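Local coordinates for protein (superoxide dismutase) (Sulfolobus acidocaldarius, PDB 1B06) that converts superoxide radicals to hydrogen peroxide and oxygen at an iron centre, one per subunit, protecting the cell from their toxicity, at residues 130-142 with 159-173. Sequence-based numbering, arbitrary orientation.
Sequences LPGSGWTVLYYDN and HIAELPVILIVDEFE. With FE (Fe (III) ion), chain G.
An antiparallel strand pair of this superoxide dismutase supplies one of the iron ligands, Asp170, at one end, where Trp135 of strand 134-140 lies against this residue of strand 165-170. The indole and carboxylate planes stack only 10° apart, and Asp170 CB sits over the six-membered ring, 3.4 Å from Trp135 CZ3. Asp170 extends its CG away from the backbone N (chi1 -171°), which brings OD2 to 1.9 Å from the iron; His33, His84, His174 and a water complete the site. Its other oxygen, OD1, accepts a hydrogen bond from Phe172 N at 3.0 Å, which reaches it from above the carboxylate plane and closes an Asx turn, and so would limit the rotation of the carboxylate. Ile168 CD1 touches Trp135 CE3, while Trp135 NE1 is hydrogen-bonded to ND1 of His155. Replacing Trp135 by an alanine would probably uncover one side of the Asp170 carboxylate and leave His155 without its indole partner.

Strand 134-140 is the middle one of the three-stranded sheet of the C-terminal domain. Across the sheet from the metal, Thr136 OG1 donates to Glu171 OE2 at 2.6 Å, and Arg184 pairs with the other oxygen of that carboxylate. A classic beta bulge follows, in which Ile166 and Leu167 both face Leu138; Leu138 O takes a nearly linear bond from Ile166 N at 2.8 Å and a weak one from Leu167 N. Beyond it, Tyr139 OH and His159 ND1 share a hydrogen bond of 2.8 Å, the hydroxyl lying at the edge of the imidazole near its plane.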
loop_
_atom_site.group_PDB
_atom_site.type_symbol
_atom_site.label_atom_id
_atom_site.label_comp_id
_atom_site.label_asym_id
_atom_site.label_seq_id
_atom_site.Cartn_x
_atom_site.Cartn_y
_atom_site.Cartn_z
ATOM N N LEU A 130 12.728 7.361 3.033
ATOM C CA LEU A 130 11.279 7.202 3.077
ATOM C C LEU A 130 10.589 7.970 1.940
ATOM O O LEU A 130 10.711 9.187 1.834
ATOM C CB LEU A 130 10.751 7.680 4.432
ATOM C CG LEU A 130 9.240 7.884 4.569
ATOM C CD1 LEU A 130 8.542 6.542 4.589
ATOM C CD2 LEU A 130 8.936 8.655 5.839
ATOM N N PRO A 131 9.865 7.256 1.061
ATOM C CA PRO A 131 9.175 7.917 -0.054
ATOM C C PRO A 131 7.829 8.523 0.345
ATOM O O PRO A 131 6.811 7.833 0.384
ATOM C CB PRO A 131 9.019 6.807 -1.087
ATOM C CG PRO A 131 8.968 5.537 -0.275
ATOM C CD PRO A 131 9.678 5.793 1.040
ATOM N N GLY A 132 7.825 9.819 0.640
ATOM C CA GLY A 132 6.587 10.470 1.021
ATOM C C GLY A 132 6.399 10.598 2.519
ATOM O O GLY A 132 7.370 10.641 3.269
ATOM N N SER A 133 5.140 10.652 2.946
ATOM C CA SER A 133 4.772 10.801 4.351
ATOM C C SER A 133 4.798 9.499 5.136
ATOM O O SER A 133 4.390 8.453 4.631
ATOM C CB SER A 133 3.379 11.419 4.447
ATOM O OG SER A 133 3.451 12.818 4.258
ATOM N N GLY A 134 5.261 9.573 6.381
ATOM C CA GLY A 134 5.331 8.385 7.206
ATOM C C GLY A 134 6.202 8.573 8.424
ATOM O O GLY A 134 6.365 9.691 8.909
ATOM N N TRP A 135 6.758 7.475 8.923
ATOM C CA TRP A 135 7.614 7.512 10.107
ATOM C C TRP A 135 8.802 6.578 9.933
ATOM O O TRP A 135 8.776 5.684 9.088
ATOM C CB TRP A 135 6.859 7.016 11.346
ATOM C CG TRP A 135 5.505 7.585 11.578
ATOM C CD1 TRP A 135 4.386 7.395 10.816
ATOM C CD2 TRP A 135 5.106 8.403 12.685
ATOM N NE1 TRP A 135 3.314 8.046 11.382
ATOM C CE2 TRP A 135 3.728 8.672 12.530
ATOM C CE3 TRP A 135 5.780 8.935 13.793
ATOM C CZ2 TRP A 135 3.010 9.452 13.445
ATOM C CZ3 TRP A 135 5.065 9.711 14.702
ATOM C CH2 TRP A 135 3.693 9.960 14.521
ATOM N N THR A 136 9.845 6.792 10.732
ATOM C CA THR A 136 10.989 5.889 10.727
ATOM C C THR A 136 11.021 5.437 12.173
ATOM O O THR A 136 11.019 6.253 13.098
ATOM C CB THR A 136 12.310 6.557 10.336
ATOM O OG1 THR A 136 12.253 6.941 8.956
ATOM C CG2 THR A 136 13.455 5.564 10.497
ATOM N N VAL A 137 11.014 4.128 12.363
ATOM C CA VAL A 137 10.957 3.554 13.693
ATOM C C VAL A 137 12.083 2.581 13.986
ATOM O O VAL A 137 12.690 2.022 13.073
ATOM C CB VAL A 137 9.613 2.797 13.862
ATOM C CG1 VAL A 137 9.416 2.380 15.291
ATOM C CG2 VAL A 137 8.460 3.679 13.406
ATOM N N LEU A 138 12.362 2.396 15.270
ATOM C CA LEU A 138 13.362 1.436 15.711
ATOM C C LEU A 138 12.607 0.477 16.625
ATOM O O LEU A 138 12.123 0.879 17.689
ATOM C CB LEU A 138 14.491 2.107 16.494
ATOM C CG LEU A 138 15.556 1.092 16.924
ATOM C CD1 LEU A 138 16.315 0.621 15.693
ATOM C CD2 LEU A 138 16.511 1.705 17.930
ATOM N N TYR A 139 12.477 -0.774 16.192
ATOM C CA TYR A 139 11.777 -1.786 16.974
ATOM C C TYR A 139 12.795 -2.634 17.707
ATOM O O TYR A 139 13.970 -2.655 17.357
ATOM C CB TYR A 139 10.987 -2.758 16.082
ATOM C CG TYR A 139 9.923 -2.166 15.194
ATOM C CD1 TYR A 139 8.694 -1.764 15.716
ATOM C CD2 TYR A 139 10.127 -2.048 13.818
ATOM C CE1 TYR A 139 7.689 -1.257 14.890
ATOM C CE2 TYR A 139 9.134 -1.545 12.982
ATOM C CZ TYR A 139 7.917 -1.151 13.523
ATOM O OH TYR A 139 6.936 -0.651 12.702
ATOM N N TYR A 140 12.334 -3.339 18.728
ATOM C CA TYR A 140 13.205 -4.255 19.430
ATOM C C TYR A 140 12.581 -5.615 19.163
ATOM O O TYR A 140 11.427 -5.845 19.523
ATOM C CB TYR A 140 13.226 -4.004 20.932
ATOM C CG TYR A 140 13.923 -5.131 21.653
ATOM C CD1 TYR A 140 15.248 -5.452 21.354
ATOM C CD2 TYR A 140 13.251 -5.908 22.598
ATOM C CE1 TYR A 140 15.888 -6.518 21.974
ATOM C CE2 TYR A 140 13.884 -6.980 23.227
ATOM C CZ TYR A 140 15.203 -7.279 22.907
ATOM O OH TYR A 140 15.841 -8.339 23.515
ATOM N N ASP A 141 13.326 -6.500 18.509
ATOM C CA ASP A 141 12.816 -7.828 18.209
ATOM C C ASP A 141 13.251 -8.808 19.281
ATOM O O ASP A 141 14.409 -9.213 19.335
ATOM C CB ASP A 141 13.319 -8.302 16.847
ATOM C CG ASP A 141 12.739 -9.648 16.456
ATOM O OD1 ASP A 141 11.708 -10.039 17.039
ATOM O OD2 ASP A 141 13.315 -10.317 15.572
ATOM N N ASN A 142 12.308 -9.185 20.132
ATOM C CA ASN A 142 12.567 -10.113 21.223
ATOM C C ASN A 142 12.967 -11.497 20.724
ATOM O O ASN A 142 13.641 -12.242 21.434
ATOM C CB ASN A 142 11.320 -10.229 22.099
ATOM C CG ASN A 142 10.058 -9.834 21.356
ATOM O OD1 ASN A 142 9.682 -8.660 21.325
ATOM N ND2 ASN A 142 9.400 -10.814 20.744
ATOM N N HIS A 159 4.679 -1.943 9.347
ATOM C CA HIS A 159 4.942 -2.279 10.743
ATOM C C HIS A 159 5.292 -3.756 10.804
ATOM O O HIS A 159 4.830 -4.546 9.976
ATOM C CB HIS A 159 3.699 -2.085 11.624
ATOM C CG HIS A 159 3.388 -0.659 11.949
ATOM N ND1 HIS A 159 4.240 0.145 12.674
ATOM C CD2 HIS A 159 2.300 0.098 11.672
ATOM C CE1 HIS A 159 3.689 1.336 12.830
ATOM N NE2 HIS A 159 2.512 1.334 12.231
ATOM N N ILE A 160 6.107 -4.131 11.782
ATOM C CA ILE A 160 6.432 -5.532 11.967
ATOM C C ILE A 160 5.539 -5.905 13.151
ATOM O O ILE A 160 5.657 -5.330 14.240
ATOM C CB ILE A 160 7.925 -5.747 12.305
ATOM C CG1 ILE A 160 8.793 -5.361 11.099
ATOM C CG2 ILE A 160 8.168 -7.209 12.659
ATOM C CD1 ILE A 160 10.288 -5.503 11.341
ATOM N N ALA A 161 4.626 -6.845 12.911
ATOM C CA ALA A 161 3.652 -7.287 13.910
ATOM C C ALA A 161 4.169 -7.556 15.316
ATOM O O ALA A 161 5.167 -8.243 15.497
ATOM C CB ALA A 161 2.907 -8.523 13.394
ATOM N N GLU A 162 3.467 -6.994 16.300
ATOM C CA GLU A 162 3.761 -7.166 17.722
ATOM C C GLU A 162 5.021 -6.545 18.327
ATOM O O GLU A 162 5.152 -6.499 19.549
ATOM C CB GLU A 162 3.758 -8.657 18.064
ATOM C CG GLU A 162 2.587 -9.430 17.497
ATOM C CD GLU A 162 2.500 -10.825 18.077
ATOM O OE1 GLU A 162 3.467 -11.599 17.926
ATOM O OE2 GLU A 162 1.466 -11.147 18.694
ATOM N N LEU A 163 5.946 -6.068 17.504
ATOM C CA LEU A 163 7.173 -5.497 18.044
ATOM C C LEU A 163 6.983 -4.104 18.644
ATOM O O LEU A 163 6.289 -3.261 18.077
ATOM C CB LEU A 163 8.252 -5.451 16.956
ATOM C CG LEU A 163 8.640 -6.775 16.292
ATOM C CD1 LEU A 163 9.971 -6.604 15.572
ATOM C CD2 LEU A 163 8.739 -7.879 17.332
ATOM N N PRO A 164 7.579 -3.860 19.824
ATOM C CA PRO A 164 7.485 -2.563 20.507
ATOM C C PRO A 164 8.372 -1.501 19.868
ATOM O O PRO A 164 9.451 -1.796 19.347
ATOM C CB PRO A 164 7.928 -2.876 21.933
ATOM C CG PRO A 164 8.872 -4.016 21.771
ATOM C CD PRO A 164 8.346 -4.838 20.617
ATOM N N VAL A 165 7.904 -0.261 19.918
ATOM C CA VAL A 165 8.631 0.865 19.358
ATOM C C VAL A 165 9.574 1.412 20.425
ATOM O O VAL A 165 9.154 1.675 21.547
ATOM C CB VAL A 165 7.650 1.968 18.927
ATOM C CG1 VAL A 165 8.413 3.182 18.433
ATOM C CG2 VAL A 165 6.722 1.436 17.845
ATOM N N ILE A 166 10.847 1.575 20.077
ATOM C CA ILE A 166 11.844 2.094 21.016
ATOM C C ILE A 166 12.182 3.558 20.710
ATOM O O ILE A 166 12.337 4.375 21.621
ATOM C CB ILE A 166 13.157 1.271 20.957
ATOM C CG1 ILE A 166 12.889 -0.186 21.334
ATOM C CG2 ILE A 166 14.195 1.869 21.897
ATOM C CD1 ILE A 166 12.279 -0.361 22.717
ATOM N N LEU A 167 12.297 3.869 19.419
ATOM C CA LEU A 167 12.623 5.213 18.945
ATOM C C LEU A 167 11.749 5.520 17.732
ATOM O O LEU A 167 11.475 4.637 16.923
ATOM C CB LEU A 167 14.107 5.280 18.556
ATOM C CG LEU A 167 14.696 6.646 18.179
ATOM C CD1 LEU A 167 14.723 7.554 19.394
ATOM C CD2 LEU A 167 16.106 6.458 17.627
ATOM N N ILE A 168 11.315 6.768 17.591
ATOM C CA ILE A 168 10.453 7.112 16.469
ATOM C C ILE A 168 10.494 8.576 16.043
ATOM O O ILE A 168 10.601 9.476 16.876
ATOM C CB ILE A 168 8.991 6.751 16.800
ATOM C CG1 ILE A 168 8.094 6.991 15.584
ATOM C CG2 ILE A 168 8.519 7.571 17.990
ATOM C CD1 ILE A 168 6.790 6.227 15.637
ATOM N N VAL A 169 10.403 8.805 14.735
ATOM C CA VAL A 169 10.396 10.156 14.179
ATOM C C VAL A 169 9.236 10.296 13.217
ATOM O O VAL A 169 9.084 9.481 12.303
ATOM C CB VAL A 169 11.643 10.486 13.341
ATOM C CG1 VAL A 169 12.013 11.931 13.550
ATOM C CG2 VAL A 169 12.774 9.559 13.674
ATOM N N ASP A 170 8.435 11.335 13.410
ATOM C CA ASP A 170 7.296 11.603 12.542
ATOM C C ASP A 170 7.847 12.277 11.298
ATOM O O ASP A 170 8.595 13.251 11.404
ATOM C CB ASP A 170 6.308 12.541 13.242
ATOM C CG ASP A 170 4.997 12.691 12.488
ATOM O OD1 ASP A 170 4.882 12.223 11.330
ATOM O OD2 ASP A 170 4.068 13.289 13.066
ATOM N N GLU A 171 7.486 11.767 10.123
ATOM C CA GLU A 171 7.974 12.350 8.882
ATOM C C GLU A 171 6.865 12.828 7.955
ATOM O O GLU A 171 7.083 13.025 6.758
ATOM C CB GLU A 171 8.893 11.365 8.157
ATOM C CG GLU A 171 10.316 11.347 8.718
ATOM C CD GLU A 171 11.261 10.515 7.878
ATOM O OE1 GLU A 171 11.753 11.017 6.841
ATOM O OE2 GLU A 171 11.512 9.352 8.254
ATOM N N PHE A 172 5.670 13.000 8.508
ATOM C CA PHE A 172 4.559 13.533 7.729
ATOM C C PHE A 172 4.985 14.989 7.557
ATOM O O PHE A 172 5.604 15.559 8.454
ATOM C CB PHE A 172 3.262 13.477 8.535
ATOM C CG PHE A 172 2.407 12.281 8.231
ATOM C CD1 PHE A 172 2.857 10.994 8.523
ATOM C CD2 PHE A 172 1.144 12.442 7.661
ATOM C CE1 PHE A 172 2.057 9.876 8.249
ATOM C CE2 PHE A 172 0.336 11.335 7.383
ATOM C CZ PHE A 172 0.793 10.048 7.679
ATOM N N GLU A 173 4.662 15.599 6.426
ATOM C CA GLU A 173 5.063 16.985 6.196
ATOM C C GLU A 173 4.599 17.970 7.273
ATOM O O GLU A 173 5.282 18.961 7.532
ATOM C CB GLU A 173 4.576 17.444 4.822
ATOM C CG GLU A 173 5.300 16.755 3.690
ATOM C CD GLU A 173 4.713 17.070 2.341
ATOM O OE1 GLU A 173 3.469 17.105 2.217
ATOM O OE2 GLU A 173 5.499 17.279 1.396
HETATM FE FE FE G . 2.285 13.790 12.883
HETATM O O HOH W 1 7.667 13.652 4.416
HETATM O O HOH W 2 2.539 15.015 3.792
HETATM O O HOH W 3 1.996 12.127 11.671
#